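Hemoglobin-like protein (Methylacidiphilum infernorum, PDB 4NK2) binds haem b and, as a group II truncated haemoglobin, probably binds oxygen in an extremely thermophilic and acidophilic bacterium. Local coordinates at the interface of chains A and B. Sequence-based numbering; all coordinates share one arbitrary frame. Chains: chain A/B, Hemoglobin-like protein.

Contact 1 and contact 2 follow one another along the N-terminal arm of chain B where it lies on chain A; the centres of their C-alpha atoms are about 14 Å apart. No residue is common to both, but B:Cys36 of contact 2 directly precedes B:Glu37 of contact 1, and A:Glu46 and A:Phe49 belong to one short stretch ahead of helix 53-75. Contact 1 fixes the arm by backbone pairing and an arginine, contact 2 by apolar packing of its first modelled residues and B:Cys36. Two-fold symmetry repeats both with the chains exchanged, a reciprocal embrace that may stabilise a dimer.

Contact 1: the interface of chains A and B. Residues chain A 43-46, 168; chain B 37-39, 41.
A:Phe44 and B:Arg39 face each other as an antiparallel beta bridge between the chains. A:Phe44 N donates to B:Arg39 O at 2.7 Å, and B:Arg39 N returns a bond to A:Phe44 O at 2.9 Å. Their side chains leave the bridge side by side and pointing the same way. The aliphatic part of B:Arg39 runs along the phenyl rim, CG 3.7 Å from A:Phe44 CD2; a bend at chi3 (-75°) brings the guanidinium to the ring, where NH1 meets the edge in plane, 3.6 Å from A:Phe44 CE2. Ring and guanidinium planes are 66° apart, so the two do not stack. B:Asp41 CB approaches the ring tip from the face opposite A:Arg168, 3.9 Å from A:Phe44 CZ. A:Arg168 lies across the same phenylalanine: its CA sits over the ring centre, and one face of its guanidinium rests on A:Phe44 CB, offset toward the rim. A:Arg168 NH2 donates both to B:Glu37 O at 2.9 Å and to A:Pro45 O at 3.0 Å, each acceptor in the guanidinium plane although the donor stands above both carbonyl planes. Water 1, at the guanidinium edge, links NH1 to B:Glu37 O, which thus has two partners, and the three contacts should hold the guanidinium against rotation. An alanine in place of A:Arg168 would probably leave the carbonyls of B:Glu37 and A:Pro45 without their shared donor, water 1 without its guanidinium partner, and A:Phe44 CB without its flat cover. On the opposite side of the bridge from the ring, A:Val43 CG1 packs 4.0 Å from B:Ala38 CB. In this assembly the site joins strand 39-40 of chain B to strand 43-44 of chain A and may fasten the arm to the neighbouring globin body.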
# COMPACT_ATOMS: atom_id res chain seq x y z
N VAL A 43 8.80 -7.59 -0.45
CA VAL A 43 8.71 -8.66 0.55
C VAL A 43 8.74 -8.09 1.98
O VAL A 43 9.47 -7.13 2.25
CB VAL A 43 9.88 -9.65 0.40
CG1 VAL A 43 9.72 -10.83 1.35
CG2 VAL A 43 9.97 -10.15 -1.03
N PHE A 44 7.96 -8.67 2.89
CA PHE A 44 8.14 -8.41 4.31
C PHE A 44 9.30 -9.28 4.78
O PHE A 44 9.13 -10.49 4.95
CB PHE A 44 6.88 -8.75 5.10
CG PHE A 44 5.69 -7.88 4.76
CD1 PHE A 44 5.86 -6.67 4.10
CD2 PHE A 44 4.41 -8.27 5.13
CE1 PHE A 44 4.75 -5.87 3.79
CE2 PHE A 44 3.31 -7.48 4.82
CZ PHE A 44 3.49 -6.27 4.16
N PRO A 45 10.48 -8.69 5.00
CA PRO A 45 11.62 -9.54 5.39
C PRO A 45 11.41 -10.22 6.74
O PRO A 45 10.53 -9.81 7.52
CB PRO A 45 12.79 -8.56 5.45
CG PRO A 45 12.17 -7.22 5.63
CD PRO A 45 10.87 -7.27 4.89
N GLU A 46 12.20 -11.23 7.04
CA GLU A 46 12.13 -11.91 8.32
C GLU A 46 12.20 -10.94 9.49
O GLU A 46 12.96 -10.00 9.45
CB GLU A 46 13.27 -12.92 8.43
CG GLU A 46 13.19 -13.80 9.63
CD GLU A 46 14.47 -14.56 9.87
OE1 GLU A 46 15.48 -14.25 9.24
OE2 GLU A 46 14.46 -15.47 10.70
N ARG A 168 6.35 -4.02 7.90
CA ARG A 168 5.01 -4.58 7.74
C ARG A 168 3.90 -3.63 8.13
O ARG A 168 2.72 -3.94 7.95
CB ARG A 168 4.87 -5.85 8.57
CG ARG A 168 6.08 -6.73 8.45
CD ARG A 168 5.81 -8.12 8.98
NE ARG A 168 6.89 -9.01 8.59
CZ ARG A 168 6.78 -10.33 8.48
NH1 ARG A 168 5.62 -10.91 8.74
NH2 ARG A 168 7.83 -11.05 8.11
N GLU B 37 8.88 -15.51 9.61
CA GLU B 37 9.53 -15.71 8.32
C GLU B 37 9.15 -14.58 7.37
O GLU B 37 8.13 -13.92 7.57
CB GLU B 37 9.15 -17.06 7.71
CG GLU B 37 7.72 -17.49 8.03
CD GLU B 37 7.19 -18.54 7.07
OE1 GLU B 37 5.95 -18.63 6.92
OE2 GLU B 37 7.99 -19.28 6.47
N ALA B 38 9.97 -14.34 6.36
CA ALA B 38 9.64 -13.36 5.33
C ALA B 38 8.30 -13.77 4.71
O ALA B 38 7.98 -14.96 4.64
CB ALA B 38 10.74 -13.30 4.28
N ARG B 39 7.51 -12.79 4.28
CA ARG B 39 6.23 -13.06 3.64
C ARG B 39 5.85 -11.99 2.63
O ARG B 39 6.44 -10.93 2.61
CB ARG B 39 5.13 -13.23 4.67
CG ARG B 39 4.73 -11.96 5.35
CD ARG B 39 3.53 -12.15 6.24
NE ARG B 39 2.33 -12.27 5.44
CZ ARG B 39 1.36 -11.36 5.38
NH1 ARG B 39 1.43 -10.25 6.09
NH2 ARG B 39 0.31 -11.57 4.61
N ASP B 41 2.65 -9.62 0.94
CA ASP B 41 1.31 -9.13 1.24
C ASP B 41 0.33 -9.71 0.23
O ASP B 41 -0.54 -10.53 0.58
CB ASP B 41 1.30 -7.60 1.20
CG ASP B 41 -0.07 -7.02 1.44
OD1 ASP B 41 -0.97 -7.76 1.93
OD2 ASP B 41 -0.26 -5.81 1.15
O HOH W 1 5.68 -13.80 8.91

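Contact 2: the interface of chains A and B. Residues chain A 49, 104, 118; chain B 30-31, 36.
The phenyl ring of A:Phe49 and the methyl of B:Ala30 form the apolar centre. B:Ala30 CB stands above the ring plane but beyond its rim, 3.8 Å from A:Phe49 CZ, so it covers the far end of the ring and not its middle. B:Cys36 reaches the same side from another direction: its thiol SG lies outside the ring edge, 3.9 Å from A:Phe49 CE1. Chain B therefore curls around one side of the phenylalanine, touching it near the tip through alanine and along one flank through cysteine. A:Met104 lies along the other flank, its SD 3.5 Å from A:Phe49 CE2 within chain A. Across the interface this thioether sulphur packs on the backbone of B:Glu31, 3.9 Å from its CA. Bends at chi2 (-58°) and chi3 (118°) turn the methionine end toward the arm, where the methyl CE comes 3.7 Å from B:Ala30 O. A:Pro118 borders the patch further out; its ring carbon CG is a looser neighbour, 4.4 Å from B:Ala30 O. At the polar rim, B:Glu31 O sits on the side of the phenylalanine that B:Ala30 and B:Cys36 also occupy, 3.6 Å from A:Phe49 CB. No nitrogen or oxygen of one chain pairs with one of the other here; these carbonyls meet carbon and sulphur, and the patch is probably held by van der Waals contact and burial of apolar surface. B:Glu31 is poorly ordered, so its contacts to A:Met104 and A:Phe49 are less certain, and its side chain leads away from the apolar centre. In the fold, A:Phe49 follows strand 47-48 and precedes helix 53-75, A:Met104 closes helix 87-104, and A:Pro118 comes just before helix 120-124, which ends at A:His124, the proximal ligand of the haem iron. The start of the modelled arm of chain B bridges these segments, with B:Cys36 in strand 35-36.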
# COMPACT_ATOMS: atom_id res chain seq x y z
N PHE A 49 12.01 -11.20 16.79
CA PHE A 49 11.53 -10.54 18.01
C PHE A 49 12.63 -10.66 19.07
O PHE A 49 13.42 -11.60 19.02
CB PHE A 49 10.22 -11.17 18.50
CG PHE A 49 8.98 -10.53 17.90
CD1 PHE A 49 8.73 -10.58 16.54
CD2 PHE A 49 8.05 -9.89 18.72
CE1 PHE A 49 7.58 -9.99 15.99
CE2 PHE A 49 6.90 -9.30 18.19
CZ PHE A 49 6.67 -9.35 16.82
N MET A 104 6.73 -7.71 24.60
CA MET A 104 7.49 -8.27 23.50
C MET A 104 8.97 -8.41 23.80
O MET A 104 9.65 -9.21 23.19
CB MET A 104 7.30 -7.43 22.25
CG MET A 104 5.89 -7.47 21.71
SD MET A 104 5.36 -9.12 21.33
CE MET A 104 4.00 -9.33 22.41
N PRO A 118 -1.83 -9.00 19.05
CA PRO A 118 -1.12 -7.91 18.39
C PRO A 118 -1.68 -7.54 17.02
O PRO A 118 -2.09 -6.43 16.85
CB PRO A 118 0.30 -8.45 18.28
CG PRO A 118 0.42 -9.35 19.40
CD PRO A 118 -0.90 -10.02 19.53
N ALA B 30 3.21 -13.96 17.79
CA ALA B 30 4.17 -12.89 18.03
C ALA B 30 4.39 -12.75 19.51
O ALA B 30 3.51 -12.30 20.22
CB ALA B 30 3.65 -11.59 17.47
N GLU B 31 5.57 -13.15 19.98
CA GLU B 31 5.94 -12.94 21.37
C GLU B 31 7.45 -12.97 21.46
O GLU B 31 8.12 -13.32 20.51
CB GLU B 31 5.34 -14.01 22.29
CG GLU B 31 5.82 -15.42 21.97
CD GLU B 31 5.53 -16.41 23.08
OE1 GLU B 31 4.37 -16.52 23.49
OE2 GLU B 31 6.48 -17.06 23.55
N CYS B 36 9.41 -14.37 12.78
CA CYS B 36 8.44 -14.34 11.69
C CYS B 36 9.16 -14.45 10.36
O CYS B 36 9.97 -13.58 10.01
CB CYS B 36 7.62 -13.05 11.71
SG CYS B 36 6.89 -12.70 13.31